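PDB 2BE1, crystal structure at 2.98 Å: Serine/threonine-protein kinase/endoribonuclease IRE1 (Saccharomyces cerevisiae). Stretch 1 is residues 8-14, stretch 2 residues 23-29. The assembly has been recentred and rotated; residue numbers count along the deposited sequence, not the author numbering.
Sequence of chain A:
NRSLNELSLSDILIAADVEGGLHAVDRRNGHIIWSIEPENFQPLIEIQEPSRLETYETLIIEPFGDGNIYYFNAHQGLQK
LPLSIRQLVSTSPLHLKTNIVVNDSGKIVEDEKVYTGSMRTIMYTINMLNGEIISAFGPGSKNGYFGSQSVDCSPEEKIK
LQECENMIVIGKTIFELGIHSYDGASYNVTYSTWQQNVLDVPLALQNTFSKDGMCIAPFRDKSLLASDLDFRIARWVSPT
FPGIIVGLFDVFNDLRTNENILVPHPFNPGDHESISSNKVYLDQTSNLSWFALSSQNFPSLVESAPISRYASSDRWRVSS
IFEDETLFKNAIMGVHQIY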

ATOM      1  N   SER A   8     -30.669  -0.574  14.328  1.00 53.20           N
ATOM      2  CA  SER A   8     -30.563  -1.110  15.721  1.00 51.56           C
ATOM      3  C   SER A   8     -29.134  -1.160  16.150  1.00 49.51           C
ATOM      4  O   SER A   8     -28.277  -1.559  15.375  1.00 49.84           O
ATOM      5  CB  SER A   8     -31.027  -2.554  15.884  1.00 51.73           C
ATOM      6  OG  SER A   8     -32.321  -2.732  15.415  1.00 54.35           O
ATOM      7  N   LEU A   9     -28.862  -0.773  17.377  1.00 46.51           N
ATOM      8  CA  LEU A   9     -27.588  -1.087  17.894  1.00 43.92           C
ATOM      9  C   LEU A   9     -27.739  -2.510  18.386  1.00 43.18           C
ATOM     10  O   LEU A   9     -28.560  -2.818  19.194  1.00 43.37           O
ATOM     11  CB  LEU A   9     -27.212  -0.090  18.964  1.00 43.26           C
ATOM     12  CG  LEU A   9     -25.993  -0.239  19.855  1.00 41.04           C
ATOM     13  CD1 LEU A   9     -24.705  -0.494  19.116  1.00 41.54           C
ATOM     14  CD2 LEU A   9     -25.901   1.064  20.525  1.00 39.83           C
ATOM     15  N   SER A  10     -26.974  -3.405  17.823  1.00 42.60           N
ATOM     16  CA  SER A  10     -26.989  -4.771  18.239  1.00 42.44           C
ATOM     17  C   SER A  10     -26.443  -4.918  19.645  1.00 42.27           C
ATOM     18  O   SER A  10     -25.789  -4.026  20.188  1.00 42.72           O
ATOM     19  CB  SER A  10     -26.124  -5.562  17.270  1.00 42.74           C
ATOM     20  OG  SER A  10     -26.016  -6.918  17.635  1.00 44.09           O
ATOM     21  N   ASP A  11     -26.703  -6.067  20.233  1.00 41.79           N
ATOM     22  CA  ASP A  11     -26.158  -6.382  21.527  1.00 41.50           C
ATOM     23  C   ASP A  11     -24.792  -7.003  21.446  1.00 39.95           C
ATOM     24  O   ASP A  11     -24.109  -7.173  22.444  1.00 39.71           O
ATOM     25  CB  ASP A  11     -27.090  -7.347  22.192  1.00 42.94           C
ATOM     26  CG  ASP A  11     -28.119  -6.648  22.967  1.00 46.60           C
ATOM     27  OD1 ASP A  11     -29.064  -7.324  23.434  1.00 48.12           O
ATOM     28  OD2 ASP A  11     -27.951  -5.407  23.101  1.00 50.96           O
ATOM     29  N   ILE A  12     -24.403  -7.378  20.246  1.00 37.95           N
ATOM     30  CA  ILE A  12     -23.095  -7.915  20.059  1.00 36.17           C
ATOM     31  C   ILE A  12     -22.123  -6.777  19.914  1.00 35.25           C
ATOM     32  O   ILE A  12     -22.468  -5.705  19.419  1.00 35.53           O
ATOM     33  CB  ILE A  12     -23.005  -8.752  18.812  1.00 36.22           C
ATOM     34  CG1 ILE A  12     -24.194  -9.706  18.716  1.00 36.48           C
ATOM     35  CG2 ILE A  12     -21.704  -9.529  18.816  1.00 36.32           C
ATOM     36  CD1 ILE A  12     -24.458 -10.497  19.974  1.00 37.52           C
ATOM     37  N   LEU A  13     -20.901  -7.024  20.357  1.00 33.58           N
ATOM     38  CA  LEU A  13     -19.838  -6.067  20.302  1.00 31.80           C
ATOM     39  C   LEU A  13     -18.692  -6.939  19.926  1.00 30.79           C
ATOM     40  O   LEU A  13     -18.642  -8.113  20.309  1.00 31.11           O
ATOM     41  CB  LEU A  13     -19.564  -5.521  21.687  1.00 32.02           C
ATOM     42  CG  LEU A  13     -19.031  -4.112  21.914  1.00 32.17           C
ATOM     43  CD1 LEU A  13     -19.227  -3.771  23.364  1.00 32.50           C
ATOM     44  CD2 LEU A  13     -17.584  -4.086  21.661  1.00 35.09           C
ATOM     45  N   ILE A  14     -17.753  -6.364  19.194  1.00 28.75           N
ATOM     46  CA  ILE A  14     -16.654  -7.130  18.739  1.00 26.55           C
ATOM     47  C   ILE A  14     -15.322  -6.570  19.160  1.00 25.90           C
ATOM     48  O   ILE A  14     -15.011  -5.364  18.919  1.00 25.52           O
ATOM     49  CB  ILE A  14     -16.777  -7.311  17.308  1.00 25.90           C
ATOM     50  CG1 ILE A  14     -17.611  -8.529  17.154  1.00 25.98           C
ATOM     51  CG2 ILE A  14     -15.467  -7.623  16.691  1.00 26.26           C
ATOM     52  CD1 ILE A  14     -17.958  -8.727  15.723  1.00 28.74           C
ATOM     53  N   HIS A  23     -13.086 -11.705  19.339  1.00 28.51           N
ATOM     54  CA  HIS A  23     -14.178 -12.237  20.101  1.00 28.41           C
ATOM     55  C   HIS A  23     -15.433 -11.384  19.904  1.00 28.47           C
ATOM     56  O   HIS A  23     -15.355 -10.199  19.512  1.00 28.46           O
ATOM     57  CB  HIS A  23     -13.786 -12.319  21.548  1.00 28.50           C
ATOM     58  CG  HIS A  23     -12.324 -12.537  21.756  1.00 29.81           C
ATOM     59  ND1 HIS A  23     -11.829 -13.495  22.607  1.00 31.77           N
ATOM     60  CD2 HIS A  23     -11.248 -11.902  21.239  1.00 31.79           C
ATOM     61  CE1 HIS A  23     -10.508 -13.447  22.588  1.00 32.94           C
ATOM     62  NE2 HIS A  23     -10.129 -12.497  21.755  1.00 31.22           N
ATOM     63  N   ALA A  24     -16.586 -12.020  20.106  1.00 28.37           N
ATOM     64  CA  ALA A  24     -17.866 -11.315  20.203  1.00 28.40           C
ATOM     65  C   ALA A  24     -18.264 -11.335  21.654  1.00 28.39           C
ATOM     66  O   ALA A  24     -18.547 -12.417  22.204  1.00 28.25           O
ATOM     67  CB  ALA A  24     -18.921 -11.996  19.415  1.00 28.30           C
ATOM     68  N   VAL A  25     -18.233 -10.147  22.269  1.00 28.30           N
ATOM     69  CA  VAL A  25     -18.656  -9.966  23.669  1.00 28.16           C
ATOM     70  C   VAL A  25     -20.073  -9.354  23.698  1.00 28.40           C
ATOM     71  O   VAL A  25     -20.404  -8.516  22.837  1.00 27.48           O
ATOM     72  CB  VAL A  25     -17.610  -9.179  24.550  1.00 27.22           C
ATOM     73  CG1 VAL A  25     -17.041  -8.073  23.800  1.00 28.45           C
ATOM     74  CG2 VAL A  25     -18.275  -8.621  25.753  1.00 26.77           C
ATOM     75  N   ASP A  26     -20.887  -9.815  24.661  1.00 29.01           N
ATOM     76  CA  ASP A  26     -22.251  -9.339  24.838  1.00 29.89           C
ATOM     77  C   ASP A  26     -22.268  -8.026  25.565  1.00 30.20           C
ATOM     78  O   ASP A  26     -22.069  -7.971  26.766  1.00 30.79           O
ATOM     79  CB  ASP A  26     -23.081 -10.357  25.624  1.00 30.01           C
ATOM     80  CG  ASP A  26     -24.475  -9.842  25.995  1.00 31.65           C
ATOM     81  OD1 ASP A  26     -25.160 -10.534  26.749  1.00 32.95           O
ATOM     82  OD2 ASP A  26     -24.903  -8.760  25.561  1.00 32.37           O
ATOM     83  N   ARG A  27     -22.561  -6.984  24.817  1.00 30.47           N
ATOM     84  CA  ARG A  27     -22.754  -5.631  25.316  1.00 31.05           C
ATOM     85  C   ARG A  27     -23.505  -5.463  26.645  1.00 31.71           C
ATOM     86  O   ARG A  27     -23.420  -4.417  27.293  1.00 31.68           O
ATOM     87  CB  ARG A  27     -23.523  -4.856  24.250  1.00 31.22           C
ATOM     88  CG  ARG A  27     -23.226  -3.397  24.250  1.00 30.77           C
ATOM     89  CD  ARG A  27     -24.055  -2.639  23.281  1.00 28.63           C
ATOM     90  NE  ARG A  27     -23.683  -1.232  23.305  1.00 27.64           N
ATOM     91  CZ  ARG A  27     -22.803  -0.695  22.445  1.00 29.99           C
ATOM     92  NH1 ARG A  27     -22.218  -1.479  21.520  1.00 29.64           N
ATOM     93  NH2 ARG A  27     -22.496   0.629  22.471  1.00 31.58           N
ATOM     94  N   ARG A  28     -24.253  -6.458  27.070  1.00 32.87           N
ATOM     95  CA  ARG A  28     -25.071  -6.196  28.231  1.00 34.44           C
ATOM     96  C   ARG A  28     -24.453  -6.553  29.531  1.00 34.34           C
ATOM     97  O   ARG A  28     -24.894  -6.085  30.562  1.00 34.21           O
ATOM     98  CB  ARG A  28     -26.447  -6.790  28.120  1.00 35.27           C
ATOM     99  CG  ARG A  28     -27.446  -5.788  27.499  1.00 38.79           C
ATOM    100  CD  ARG A  28     -28.529  -6.565  26.775  1.00 44.04           C
ATOM    101  NE  ARG A  28     -27.967  -7.826  26.289  1.00 46.59           N
ATOM    102  CZ  ARG A  28     -28.653  -8.933  26.027  1.00 48.66           C
ATOM    103  NH1 ARG A  28     -27.974  -9.995  25.616  1.00 50.52           N
ATOM    104  NH2 ARG A  28     -29.985  -8.992  26.170  1.00 49.14           N
ATOM    105  N   ASN A  29     -23.408  -7.357  29.476  1.00 34.30           N
ATOM    106  CA  ASN A  29     -22.795  -7.835  30.676  1.00 33.70           C
ATOM    107  C   ASN A  29     -21.307  -8.069  30.510  1.00 34.21           C
ATOM    108  O   ASN A  29     -20.607  -8.301  31.487  1.00 34.76           O
ATOM    109  CB  ASN A  29     -23.464  -9.129  31.017  1.00 33.02           C
ATOM    110  CG  ASN A  29     -23.562 -10.022  29.846  1.00 32.73           C
ATOM    111  OD1 ASN A  29     -22.783  -9.932  28.910  1.00 34.26           O
ATOM    112  ND2 ASN A  29     -24.508 -10.912  29.886  1.00 32.09           N
TER

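The apolar centre is a short antiparallel pairing of strand 12-14 with strand 23-26, whose axes come within 4.6 Å at 140°. Side chains alternate between two faces. On one, Ala24 meets two isoleucines: its CB lies 3.8 Å from Ile12 CG2 and 4.3 Å from Ile14 CG1. The methyl of Ala24 touches both branched side chains, which lie to the same side of it. Ile14 and Ala24 form a non-hydrogen-bonded pair, with their CA atoms 4.6 Å apart. On the other face, Leu13 CB approaches Val25 CG1 at 4.2 Å, and Leu13 CD1 reaches the aliphatic part of Arg27, 4.1 Å from its CG.

The backbone fixes this register. Val25 N donates to Leu13 O at 2.9 Å (137° at the hydrogen); the reciprocal bond, Leu13 N to Val25 O, is also 2.9 Å but weak, at 130°. Two CA-H...O contacts extend the ladder: Ala24 CA to Leu13 O, 3.3 Å, and Ile14 CA to His23 O, 3.4 Å. Beyond the strand pairs, Arg27 N still bonds to Asp11 O at 2.8 Å, although the chain turns a corner at Asp11.

Arg27 has the largest area covered by the opposite stretch. Its chi1 to chi3 are all t, and the extended chain carries the guanidinium to Leu9, whose CD1 lies over one face, 3.6 Å from NH1. The guanidinium nitrogens find their hydrogen bonds elsewhere in the structure, leaving that face free for apolar packing.

The polar edge gathers around Arg28. Asp26 holds it within its own stretch: OD2 accepts Arg28 N at 2.8 Å, and OD1 forms a salt bridge with Arg28 NH1 at 3.1 Å. Across the contact, Asp11 OD1 lies over a guanidinium face, 3.1 Å from Arg28 NE. Being well out of plane, it makes a salt bridge by charge alone. In total, 565 Å² is buried, counting both sides.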